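Local coordinates for AvrRxo1-ORF1 (PDB 4Z8T), which is a type III effector of a rice pathogen with a polynucleotide kinase domain of the zeta-toxin type, probably a phosphotransferase, held here by its interactor AvrRxo1-ORF2, at residues C101-F107 with L133-E138; A150-I154 with T176-V180; K251-A255 with E265-Y270. All coordinates share one frame; numbering follows the deposited sequence.

Interaction 1: residues C101-F107 with L133-E138; sequences CVNPDVF and LADRFE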
ATOM      1  N   CYS A 101       2.728 -20.378  30.805  1.00 22.17           N
ATOM      2  CA  CYS A 101       1.750 -19.589  30.058  1.00 21.09           C
ATOM      3  C   CYS A 101       0.698 -20.466  29.390  1.00 20.95           C
ATOM      4  O   CYS A 101       0.962 -21.637  29.055  1.00 21.88           O
ATOM      5  CB  CYS A 101       2.448 -18.736  28.993  1.00 20.41           C
ATOM      6  SG  CYS A 101       3.698 -17.616  29.662  1.00 23.95           S
ATOM      7  N   VAL A 102      -0.499 -19.911  29.207  1.00 20.68           N
ATOM      8  CA  VAL A 102      -1.557 -20.604  28.469  1.00 18.44           C
ATOM      9  C   VAL A 102      -1.320 -20.498  26.968  1.00 22.22           C
ATOM     10  O   VAL A 102      -1.404 -19.417  26.386  1.00 22.71           O
ATOM     11  CB  VAL A 102      -2.947 -20.050  28.791  1.00 22.30           C
ATOM     12  CG1 VAL A 102      -4.006 -20.785  27.973  1.00 24.30           C
ATOM     13  CG2 VAL A 102      -3.232 -20.190  30.270  1.00 25.53           C
ATOM     14  N   ASN A 103      -1.025 -21.643  26.355  1.00 21.60           N
ATOM     15  CA  ASN A 103      -0.568 -21.719  24.977  1.00 23.99           C
ATOM     16  C   ASN A 103      -0.457 -23.204  24.641  1.00 22.29           C
ATOM     17  O   ASN A 103       0.329 -23.901  25.274  1.00 24.59           O
ATOM     18  CB  ASN A 103       0.815 -21.069  24.892  1.00 21.77           C
ATOM     19  CG  ASN A 103       1.390 -21.069  23.494  1.00 25.97           C
ATOM     20  OD1 ASN A 103       0.852 -21.687  22.576  1.00 26.22           O
ATOM     21  ND2 ASN A 103       2.510 -20.371  23.326  1.00 28.85           N
ATOM     22  N   PRO A 104      -1.226 -23.687  23.650  1.00 23.49           N
ATOM     23  CA  PRO A 104      -1.161 -25.113  23.278  1.00 25.12           C
ATOM     24  C   PRO A 104       0.230 -25.546  22.858  1.00 25.03           C
ATOM     25  O   PRO A 104       0.633 -26.685  23.088  1.00 22.42           O
ATOM     26  CB  PRO A 104      -2.114 -25.217  22.080  1.00 26.89           C
ATOM     27  CG  PRO A 104      -2.289 -23.813  21.587  1.00 31.27           C
ATOM     28  CD  PRO A 104      -2.175 -22.939  22.808  1.00 25.96           C
ATOM     29  N   ASP A 105       0.978 -24.641  22.244  1.00 22.14           N
ATOM     30  CA  ASP A 105       2.310 -25.000  21.785  1.00 25.08           C
ATOM     31  C   ASP A 105       3.282 -25.477  22.870  1.00 26.14           C
ATOM     32  O   ASP A 105       4.244 -26.179  22.558  1.00 27.74           O
ATOM     33  CB  ASP A 105       2.918 -23.835  21.004  1.00 25.80           C
ATOM     34  CG  ASP A 105       2.127 -23.502  19.762  1.00 26.20           C
ATOM     35  OD1 ASP A 105       1.500 -24.420  19.193  1.00 27.06           O
ATOM     36  OD2 ASP A 105       2.122 -22.320  19.362  1.00 27.53           O
ATOM     37  N   VAL A 106       3.043 -25.108  24.130  1.00 24.20           N
ATOM     38  CA  VAL A 106       3.946 -25.520  25.209  1.00 24.22           C
ATOM     39  C   VAL A 106       3.902 -27.025  25.471  1.00 22.17           C
ATOM     40  O   VAL A 106       4.817 -27.563  26.095  1.00 25.11           O
ATOM     41  CB  VAL A 106       3.686 -24.791  26.559  1.00 28.53           C
ATOM     42  CG1 VAL A 106       3.776 -23.269  26.397  1.00 30.11           C
ATOM     43  CG2 VAL A 106       2.352 -25.217  27.160  1.00 26.49           C
ATOM     44  N   PHE A 107       2.843 -27.692  25.011  1.00 21.85           N
ATOM     45  CA  PHE A 107       2.702 -29.139  25.248  1.00 19.83           C
ATOM     46  C   PHE A 107       3.210 -29.966  24.084  1.00 22.99           C
ATOM     47  O   PHE A 107       3.328 -31.194  24.202  1.00 21.87           O
ATOM     48  CB  PHE A 107       1.243 -29.523  25.507  1.00 22.00           C
ATOM     49  CG  PHE A 107       0.675 -28.930  26.770  1.00 22.75           C
ATOM     50  CD1 PHE A 107       1.073 -29.409  28.009  1.00 22.50           C
ATOM     51  CD2 PHE A 107      -0.257 -27.897  26.719  1.00 25.02           C
ATOM     52  CE1 PHE A 107       0.567 -28.878  29.181  1.00 24.59           C
ATOM     53  CE2 PHE A 107      -0.771 -27.355  27.890  1.00 24.72           C
ATOM     54  CZ  PHE A 107      -0.362 -27.851  29.125  1.00 22.51           C
ATOM     55  N   LEU A 133      -5.214 -30.122  25.965  1.00 21.94           N
ATOM     56  CA  LEU A 133      -4.494 -29.911  27.214  1.00 22.78           C
ATOM     57  C   LEU A 133      -4.481 -28.441  27.621  1.00 22.22           C
ATOM     58  O   LEU A 133      -4.596 -28.130  28.802  1.00 22.03           O
ATOM     59  CB  LEU A 133      -3.064 -30.444  27.125  1.00 24.73           C
ATOM     60  CG  LEU A 133      -2.928 -31.964  27.100  1.00 25.31           C
ATOM     61  CD1 LEU A 133      -1.465 -32.357  27.187  1.00 25.68           C
ATOM     62  CD2 LEU A 133      -3.725 -32.613  28.240  1.00 28.22           C
ATOM     63  N   ALA A 134      -4.334 -27.538  26.653  1.00 21.90           N
ATOM     64  CA  ALA A 134      -4.300 -26.115  26.978  1.00 23.81           C
ATOM     65  C   ALA A 134      -5.629 -25.673  27.568  1.00 22.38           C
ATOM     66  O   ALA A 134      -5.671 -24.833  28.475  1.00 23.52           O
ATOM     67  CB  ALA A 134      -3.959 -25.283  25.743  1.00 25.05           C
ATOM     68  N   ASP A 135      -6.717 -26.242  27.058  1.00 25.44           N
ATOM     69  CA  ASP A 135      -8.042 -25.864  27.532  1.00 25.81           C
ATOM     70  C   ASP A 135      -8.296 -26.399  28.931  1.00 25.69           C
ATOM     71  O   ASP A 135      -8.921 -25.734  29.763  1.00 22.88           O
ATOM     72  CB  ASP A 135      -9.115 -26.356  26.563  1.00 29.18           C
ATOM     73  CG  ASP A 135      -9.088 -25.614  25.256  1.00 34.98           C
ATOM     74  OD1 ASP A 135      -8.549 -24.487  25.222  1.00 35.04           O
ATOM     75  OD2 ASP A 135      -9.616 -26.152  24.258  1.00 41.17           O
ATOM     76  N   ARG A 136      -7.810 -27.606  29.201  1.00 22.45           N
ATOM     77  CA  ARG A 136      -7.904 -28.132  30.549  1.00 22.44           C
ATOM     78  C   ARG A 136      -7.032 -27.314  31.497  1.00 25.42           C
ATOM     79  O   ARG A 136      -7.419 -27.033  32.632  1.00 25.38           O
ATOM     80  CB  ARG A 136      -7.510 -29.611  30.575  1.00 26.16           C
ATOM     81  CG  ARG A 136      -7.506 -30.192  31.960  1.00 31.59           C
ATOM     82  CD  ARG A 136      -8.238 -31.529  32.049  1.00 43.65           C
ATOM     83  NE  ARG A 136      -7.769 -32.286  33.206  1.00 43.72           N
ATOM     84  CZ  ARG A 136      -8.056 -31.980  34.468  1.00 43.59           C
ATOM     85  NH1 ARG A 136      -7.571 -32.720  35.453  1.00 46.27           N
ATOM     86  NH2 ARG A 136      -8.826 -30.936  34.750  1.00 45.72           N
ATOM     87  N   PHE A 137      -5.866 -26.902  31.006  1.00 21.69           N
ATOM     88  CA  PHE A 137      -4.931 -26.108  31.794  1.00 21.19           C
ATOM     89  C   PHE A 137      -5.578 -24.758  32.131  1.00 22.08           C
ATOM     90  O   PHE A 137      -5.610 -24.346  33.294  1.00 21.21           O
ATOM     91  CB  PHE A 137      -3.620 -25.958  31.002  1.00 19.49           C
ATOM     92  CG  PHE A 137      -2.588 -25.067  31.642  1.00 21.89           C
ATOM     93  CD1 PHE A 137      -2.255 -25.180  32.982  1.00 20.33           C
ATOM     94  CD2 PHE A 137      -1.916 -24.131  30.870  1.00 24.07           C
ATOM     95  CE1 PHE A 137      -1.289 -24.357  33.545  1.00 23.44           C
ATOM     96  CE2 PHE A 137      -0.943 -23.311  31.423  1.00 22.97           C
ATOM     97  CZ  PHE A 137      -0.627 -23.425  32.759  1.00 22.79           C
ATOM     98  N   GLU A 138      -6.134 -24.099  31.122  1.00 21.36           N
ATOM     99  CA  GLU A 138      -6.774 -22.803  31.329  1.00 24.08           C
ATOM    100  C   GLU A 138      -7.991 -22.919  32.247  1.00 24.90           C
ATOM    101  O   GLU A 138      -8.238 -22.045  33.082  1.00 24.44           O
ATOM    102  CB  GLU A 138      -7.175 -22.190  29.985  1.00 25.65           C
ATOM    103  CG  GLU A 138      -7.816 -20.803  30.090  1.00 27.94           C
ATOM    104  CD  GLU A 138      -8.345 -20.310  28.762  1.00 30.77           C
ATOM    105  OE1 GLU A 138      -7.561 -20.263  27.786  1.00 32.86           O
ATOM    106  OE2 GLU A 138      -9.549 -19.965  28.691  1.00 36.36           O
TER
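In the P-loop kinase domain of the zeta-toxin family, the loop that leads into helix 108-113 lies along helix 123-141, and Phe107 and Pro104 meet the flank of that helix formed by Leu133, Ala134 and Phe137. CB of Leu133 sits over one face of the Phe107 ring, 3.9 Å from its centroid and 14° off the normal, a CH-pi contact; Val106 CG2 of the loop itself lies against the opposite face. The far rim of the same ring points into the helix, with Phe107 CZ 4.2 Å from Phe137 CB, which lies near the ring plane. Ala134 lies at the closest CA approach, and its CB is 3.7 Å from Pro104 CA. Phe137 extends with CG anti to the backbone N (chi1 175°), which brings its ring to Cys101 and Val102: CE2 is 3.5 Å from Cys101 O, met at the ring edge, and 4.0 Å from Val102 CG2. The other Val102 methyl, CG1, packs 3.6 Å from Glu138 OE1, an oxygen that is hydrogen-bonded to Tyr169 OH. An Asx turn, Asp105 N to Asn103 OD1 at 3.0 Å, bends the chain after Val102, whose backbone pairs with strand 154-157. The arrangement is a loop laid on a helix flank beside edge strand 154-157, in the parallel part of the sheet of a P-loop kinase fold.

Interaction 2: residues A150-I154 with T176-V180; sequences AIASI and TGRKV. With ACT (acetate ion), chain I.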
ATOM      1  N   ALA A 150      -5.602 -15.096  47.086  1.00 26.68           N
ATOM      2  CA  ALA A 150      -5.918 -14.213  45.974  1.00 26.24           C
ATOM      3  C   ALA A 150      -5.950 -15.017  44.682  1.00 22.19           C
ATOM      4  O   ALA A 150      -5.276 -16.048  44.561  1.00 22.11           O
ATOM      5  CB  ALA A 150      -4.898 -13.100  45.869  1.00 25.58           C
ATOM      6  N   ILE A 151      -6.744 -14.544  43.730  1.00 22.56           N
ATOM      7  CA  ILE A 151      -6.813 -15.154  42.410  1.00 21.25           C
ATOM      8  C   ILE A 151      -5.427 -15.064  41.774  1.00 19.42           C
ATOM      9  O   ILE A 151      -4.772 -14.024  41.837  1.00 20.43           O
ATOM     10  CB  ILE A 151      -7.875 -14.434  41.544  1.00 24.31           C
ATOM     11  CG1 ILE A 151      -9.281 -14.900  41.945  1.00 24.70           C
ATOM     12  CG2 ILE A 151      -7.663 -14.689  40.068  1.00 23.09           C
ATOM     13  CD1 ILE A 151      -9.623 -16.319  41.485  1.00 26.10           C
ATOM     14  N   ALA A 152      -4.974 -16.159  41.167  1.00 18.68           N
ATOM     15  CA  ALA A 152      -3.671 -16.196  40.514  1.00 18.65           C
ATOM     16  C   ALA A 152      -3.651 -15.395  39.214  1.00 17.58           C
ATOM     17  O   ALA A 152      -4.535 -15.534  38.373  1.00 19.03           O
ATOM     18  CB  ALA A 152      -3.289 -17.641  40.214  1.00 17.64           C
ATOM     19  N   SER A 153      -2.613 -14.586  39.036  1.00 15.42           N
ATOM     20  CA  SER A 153      -2.377 -13.944  37.744  1.00 15.57           C
ATOM     21  C   SER A 153      -1.963 -15.008  36.742  1.00 17.59           C
ATOM     22  O   SER A 153      -1.312 -15.997  37.098  1.00 18.54           O
ATOM     23  CB  SER A 153      -1.275 -12.895  37.849  1.00 16.52           C
ATOM     24  OG  SER A 153      -1.764 -11.723  38.486  1.00 17.65           O
ATOM     25  N   ILE A 154      -2.345 -14.813  35.489  1.00 15.51           N
ATOM     26  CA  ILE A 154      -2.069 -15.805  34.454  1.00 15.46           C
ATOM     27  C   ILE A 154      -1.619 -15.106  33.182  1.00 15.70           C
ATOM     28  O   ILE A 154      -1.828 -13.908  33.006  1.00 16.11           O
ATOM     29  CB  ILE A 154      -3.299 -16.708  34.158  1.00 17.76           C
ATOM     30  CG1 ILE A 154      -4.465 -15.880  33.603  1.00 18.38           C
ATOM     31  CG2 ILE A 154      -3.724 -17.468  35.404  1.00 19.33           C
ATOM     32  CD1 ILE A 154      -5.727 -16.713  33.281  1.00 22.65           C
ATOM     33  N   THR A 176     -13.552 -13.364  36.973  1.00 23.40           N
ATOM     34  CA  THR A 176     -12.601 -13.847  37.966  1.00 22.52           C
ATOM     35  C   THR A 176     -11.901 -12.724  38.705  1.00 23.37           C
ATOM     36  O   THR A 176     -11.010 -12.980  39.509  1.00 28.22           O
ATOM     37  CB  THR A 176     -11.543 -14.778  37.344  1.00 24.90           C
ATOM     38  OG1 THR A 176     -10.824 -14.063  36.326  1.00 22.41           O
ATOM     39  CG2 THR A 176     -12.200 -15.999  36.734  1.00 27.02           C
ATOM     40  N   GLY A 177     -12.299 -11.483  38.439  1.00 22.43           N
ATOM     41  CA  GLY A 177     -11.744 -10.346  39.147  1.00 23.39           C
ATOM     42  C   GLY A 177     -10.297 -10.068  38.775  1.00 24.10           C
ATOM     43  O   GLY A 177      -9.509  -9.631  39.614  1.00 25.97           O
ATOM     44  N   ARG A 178      -9.945 -10.325  37.520  1.00 21.15           N
ATOM     45  CA  ARG A 178      -8.599 -10.012  37.040  1.00 18.70           C
ATOM     46  C   ARG A 178      -8.614  -8.778  36.154  1.00 20.68           C
ATOM     47  O   ARG A 178      -9.567  -8.570  35.389  1.00 19.63           O
ATOM     48  CB  ARG A 178      -8.052 -11.174  36.215  1.00 18.40           C
ATOM     49  CG  ARG A 178      -7.748 -12.444  36.997  1.00 18.36           C
ATOM     50  CD  ARG A 178      -7.142 -13.467  36.054  1.00 19.37           C
ATOM     51  NE  ARG A 178      -6.657 -14.669  36.731  1.00 20.16           N
ATOM     52  CZ  ARG A 178      -7.346 -15.800  36.861  1.00 21.25           C
ATOM     53  NH1 ARG A 178      -8.581 -15.907  36.380  1.00 21.31           N
ATOM     54  NH2 ARG A 178      -6.793 -16.828  37.486  1.00 21.39           N
ATOM     55  N   LYS A 179      -7.546  -7.981  36.228  1.00 17.44           N
ATOM     56  CA  LYS A 179      -7.314  -6.903  35.264  1.00 20.27           C
ATOM     57  C   LYS A 179      -6.811  -7.559  33.985  1.00 21.76           C
ATOM     58  O   LYS A 179      -6.269  -8.658  34.037  1.00 22.70           O
ATOM     59  CB  LYS A 179      -6.218  -5.962  35.767  1.00 21.46           C
ATOM     60  CG  LYS A 179      -6.615  -5.090  36.928  1.00 25.88           C
ATOM     61  CD  LYS A 179      -7.574  -4.012  36.476  1.00 27.83           C
ATOM     62  CE  LYS A 179      -7.840  -3.027  37.596  1.00 31.62           C
ATOM     63  NZ  LYS A 179      -8.987  -2.143  37.241  1.00 34.17           N
ATOM     64  N   VAL A 180      -6.999  -6.900  32.845  1.00 17.51           N
ATOM     65  CA  VAL A 180      -6.374  -7.346  31.606  1.00 19.48           C
ATOM     66  C   VAL A 180      -5.228  -6.409  31.264  1.00 18.44           C
ATOM     67  O   VAL A 180      -5.444  -5.217  31.046  1.00 19.55           O
ATOM     68  CB  VAL A 180      -7.372  -7.377  30.432  1.00 18.95           C
ATOM     69  CG1 VAL A 180      -6.657  -7.796  29.152  1.00 18.43           C
ATOM     70  CG2 VAL A 180      -8.500  -8.339  30.731  1.00 18.81           C
TER
HETATM   71  C   ACT I 507     -11.281  -5.002  37.104  1.00 37.45           C
HETATM   72  O   ACT I 507     -10.846  -3.893  37.477  1.00 40.26           O
HETATM   73  OXT ACT I 507     -10.868  -5.994  37.758  1.00 41.06           O
HETATM   74  CH3 ACT I 507     -12.245  -5.116  35.956  1.00 35.01           C
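The backbones of 150-154 and 176-180 stay apart, with the CA atoms of Ser153 and Arg178 7.4 Å from each other, and the gap is bridged mainly by the Arg178 side chain. Gly177, at positive phi, closes helix 163-176 in a Schellman motif and turns the chain toward strand 179-185. Arg178 then reaches across, its chain running straight out to NE, to grip a single backbone oxygen side-on: NE and NH2 lie 2.8 Å and 2.7 Å from Ala152 O. That oxygen lies nearly in the guanidinium plane; NH2 is in the carbonyl plane, whereas NE is tilted from it by 22°. Two isoleucines sandwich the flat group. Ile151 CG2 presses on one face toward the rim, 3.4 Å from Arg178 CZ, and Ile154 CD1 stands over the centre of the opposite face, 4.0 Å from the same carbon. Ile154 gets there because its CG1 is tucked between the backbone N and the carbonyl carbon (chi1 63°). NH1 makes a weak bond of 2.9 Å to Thr176 OG1, whose stronger partner is Leu172 O. Further bonds from NH2 to Leu141 O and from NH1 to Arg142 O complete a ring of oxygens around this buried cation, fixing the rotation of the group. Ile151 CG1 also rests 3.6 Å from Thr176 O. One residue on, Lys179 NZ bonds to Ser236 O and, at 2.6 Å, to ACT O of an acetate probably from the crystallisation liquor. Arg178 thus ties together the end of helix 123-141, the last turn of helix 163-176 and the entry to strand 154-157, while helix 34-60 packs on Ala152 and Ser153, and both Ile154 and Lys179 pair with strand 66-71.

Interaction 3: residues K251-A255 with E265-Y270; sequences KVMVA and ENAELY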
ATOM      1  N   LYS A 251      11.196  -2.383  17.577  1.00 19.88           N
ATOM      2  CA  LYS A 251       9.825  -2.189  18.035  1.00 19.30           C
ATOM      3  C   LYS A 251       9.663  -0.811  18.645  1.00 21.40           C
ATOM      4  O   LYS A 251      10.518  -0.349  19.414  1.00 24.08           O
ATOM      5  CB  LYS A 251       9.467  -3.256  19.064  1.00 19.14           C
ATOM      6  CG  LYS A 251       9.314  -4.654  18.467  1.00 23.02           C
ATOM      7  CD  LYS A 251       8.137  -4.686  17.504  1.00 20.94           C
ATOM      8  CE  LYS A 251       7.761  -6.104  17.132  1.00 20.40           C
ATOM      9  NZ  LYS A 251       8.733  -6.708  16.159  1.00 21.96           N
ATOM     10  N   VAL A 252       8.547  -0.159  18.329  1.00 16.16           N
ATOM     11  CA  VAL A 252       8.269   1.159  18.875  1.00 17.76           C
ATOM     12  C   VAL A 252       6.819   1.191  19.321  1.00 17.58           C
ATOM     13  O   VAL A 252       5.986   0.469  18.771  1.00 18.12           O
ATOM     14  CB  VAL A 252       8.517   2.275  17.846  1.00 23.68           C
ATOM     15  CG1 VAL A 252       9.991   2.336  17.459  1.00 22.43           C
ATOM     16  CG2 VAL A 252       7.691   2.022  16.614  1.00 20.81           C
HETATM   17  N   MSE A 253       6.532   2.021  20.312  1.00 18.14           N
HETATM   18  CA  MSE A 253       5.160   2.193  20.778  1.00 16.71           C
HETATM   19  C   MSE A 253       4.363   2.936  19.727  1.00 15.49           C
HETATM   20  O   MSE A 253       4.816   3.953  19.178  1.00 16.87           O
HETATM   21  CB  MSE A 253       5.143   2.995  22.071  1.00 20.91           C
HETATM   22  CG  MSE A 253       3.766   3.263  22.569  1.00 24.70           C
HETATM   23 SE   MSE A 253       3.195   1.775  23.661  1.00 33.59          SE
HETATM   24  CE  MSE A 253       4.499   1.879  25.154  1.00 18.47           C
ATOM     25  N   VAL A 254       3.159   2.444  19.450  1.00 15.69           N
ATOM     26  CA  VAL A 254       2.354   3.014  18.381  1.00 14.58           C
ATOM     27  C   VAL A 254       1.070   3.645  18.925  1.00 15.38           C
ATOM     28  O   VAL A 254       0.706   4.750  18.535  1.00 16.41           O
ATOM     29  CB  VAL A 254       2.023   1.944  17.332  1.00 14.35           C
ATOM     30  CG1 VAL A 254       0.997   2.484  16.313  1.00 15.40           C
ATOM     31  CG2 VAL A 254       3.292   1.536  16.601  1.00 16.89           C
ATOM     32  N   ALA A 255       0.383   2.935  19.812  1.00 14.02           N
ATOM     33  CA  ALA A 255      -0.822   3.485  20.450  1.00 14.89           C
ATOM     34  C   ALA A 255      -0.955   2.851  21.823  1.00 16.21           C
ATOM     35  O   ALA A 255      -0.408   1.783  22.069  1.00 14.95           O
ATOM     36  CB  ALA A 255      -2.078   3.207  19.601  1.00 17.15           C
ATOM     37  N   GLU A 265       1.150   7.268  19.874  1.00 16.22           N
ATOM     38  CA  GLU A 265       2.564   7.630  19.839  1.00 16.96           C
ATOM     39  C   GLU A 265       3.172   7.648  18.436  1.00 20.27           C
ATOM     40  O   GLU A 265       4.160   8.351  18.205  1.00 19.94           O
ATOM     41  CB  GLU A 265       3.357   6.691  20.747  1.00 17.30           C
ATOM     42  CG  GLU A 265       3.039   6.848  22.248  1.00 18.80           C
ATOM     43  CD  GLU A 265       1.814   6.075  22.695  1.00 18.28           C
ATOM     44  OE1 GLU A 265       1.412   6.223  23.875  1.00 23.76           O
ATOM     45  OE2 GLU A 265       1.270   5.295  21.885  1.00 17.55           O
ATOM     46  N   ASN A 266       2.609   6.888  17.496  1.00 17.60           N
ATOM     47  CA  ASN A 266       3.118   6.925  16.122  1.00 16.90           C
ATOM     48  C   ASN A 266       1.973   6.788  15.139  1.00 18.18           C
ATOM     49  O   ASN A 266       1.556   5.681  14.803  1.00 17.09           O
ATOM     50  CB  ASN A 266       4.157   5.820  15.898  1.00 17.65           C
ATOM     51  CG  ASN A 266       4.929   5.979  14.593  1.00 21.71           C
ATOM     52  OD1 ASN A 266       4.351   6.171  13.527  1.00 21.65           O
ATOM     53  ND2 ASN A 266       6.251   5.898  14.685  1.00 28.23           N
ATOM     54  N   ALA A 267       1.453   7.928  14.707  1.00 18.01           N
ATOM     55  CA  ALA A 267       0.278   7.970  13.846  1.00 20.67           C
ATOM     56  C   ALA A 267       0.478   7.305  12.495  1.00 19.22           C
ATOM     57  O   ALA A 267      -0.439   6.676  11.980  1.00 18.80           O
ATOM     58  CB  ALA A 267      -0.183   9.407  13.660  1.00 22.18           C
ATOM     59  N   GLU A 268       1.672   7.435  11.923  1.00 18.08           N
ATOM     60  CA  GLU A 268       1.964   6.801  10.643  1.00 19.97           C
ATOM     61  C   GLU A 268       1.853   5.294  10.745  1.00 18.72           C
ATOM     62  O   GLU A 268       1.199   4.643   9.934  1.00 19.09           O
ATOM     63  CB  GLU A 268       3.390   7.144  10.204  1.00 24.55           C
ATOM     64  CG  GLU A 268       3.803   6.499   8.894  1.00 33.70           C
ATOM     65  CD  GLU A 268       5.131   7.014   8.377  1.00 44.28           C
ATOM     66  OE1 GLU A 268       5.927   7.545   9.183  1.00 46.14           O
ATOM     67  OE2 GLU A 268       5.366   6.896   7.154  1.00 50.75           O
ATOM     68  N   LEU A 269       2.524   4.728  11.739  1.00 18.12           N
ATOM     69  CA  LEU A 269       2.433   3.297  11.936  1.00 16.71           C
ATOM     70  C   LEU A 269       1.017   2.858  12.302  1.00 17.43           C
ATOM     71  O   LEU A 269       0.594   1.785  11.892  1.00 16.65           O
ATOM     72  CB  LEU A 269       3.441   2.801  12.979  1.00 18.70           C
ATOM     73  CG  LEU A 269       4.834   2.447  12.476  1.00 25.30           C
ATOM     74  CD1 LEU A 269       5.694   2.029  13.666  1.00 21.57           C
ATOM     75  CD2 LEU A 269       4.750   1.333  11.434  1.00 25.37           C
ATOM     76  N   TYR A 270       0.294   3.669  13.071  1.00 17.49           N
ATOM     77  CA  TYR A 270      -1.056   3.287  13.494  1.00 17.10           C
ATOM     78  C   TYR A 270      -1.966   3.121  12.287  1.00 16.72           C
ATOM     79  O   TYR A 270      -2.740   2.164  12.204  1.00 15.51           O
ATOM     80  CB  TYR A 270      -1.620   4.345  14.442  1.00 16.33           C
ATOM     81  CG  TYR A 270      -2.862   3.944  15.214  1.00 16.85           C
ATOM     82  CD1 TYR A 270      -2.977   2.700  15.813  1.00 15.98           C
ATOM     83  CD2 TYR A 270      -3.905   4.840  15.381  1.00 16.24           C
ATOM     84  CE1 TYR A 270      -4.116   2.347  16.552  1.00 16.91           C
ATOM     85  CE2 TYR A 270      -5.051   4.493  16.119  1.00 16.57           C
ATOM     86  CZ  TYR A 270      -5.154   3.252  16.690  1.00 15.89           C
ATOM     87  OH  TYR A 270      -6.280   2.930  17.417  1.00 17.56           O
TER
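The two methyls of Val254 form the bump that meets helix 267-272 at Leu269 and Tyr270. CG1, anti to the backbone N (chi1 171°), fits against the helix at Tyr270, 3.5 Å from Tyr270 N and 3.7 Å from Tyr270 CB, while CG2 enters the notch beside Leu269, 3.8 Å from both CB and CD1 of that residue. Leu269 CD1 is in turn wedged between two valines, since Val252 CG2 touches it at 3.6 Å from two residues earlier in the strand. On the other flank Ala255 CB rests over one face of the Tyr270 ring, 26° off the normal, a CH-pi contact. The helix starts here: Asn266 is its N-cap, its OD1 accepting from Leu269 N with the donor above the carbonyl plane, and its own N donates to Val254 O at 3.0 Å, so strand 251-258 holds the helix's first turn by its backbone. Glu265, bent at chi2 (83°), folds back over the strand and fills the hollow between Met253 (selenomethionine) and Ala255, with OE2 3.3 Å from Met253 CG and 3.1 Å from Ala255 CA; its other oxygen, OE1, is hydrogen-bonded to Ser256 OG. The Tyr270 side chain also touches Met225 and Ile228 of helix 224-233, and its OH bonds to His13 of the AvrRxo1-ORF2 chain.

How the interactions relate
Interactions 1 and 2 are buried neighbours, their centres about 17 Å apart; both engage helix 123-141, interaction 1 on its flank and interaction 2 through carbonyl oxygens at and just past its end. Interaction 2 includes the first residue of strand 154-157, and Val102 of interaction 1 pairs with that strand. Interaction 3 is only partly buried; its centre is about 31 Å from that of interaction 1, across the chain's centre, at the antiparallel side of the sheet whose parallel side interaction 2 reaches. Interaction 1 is apolar and aromatic, interaction 2 centres on one buried arginine held mainly by backbone oxygens, and interaction 3 mixes aliphatic packing with a backbone bond and a helix cap. AvrRxo1-ORF2 touches interactions 1 and 3 but not interaction 2.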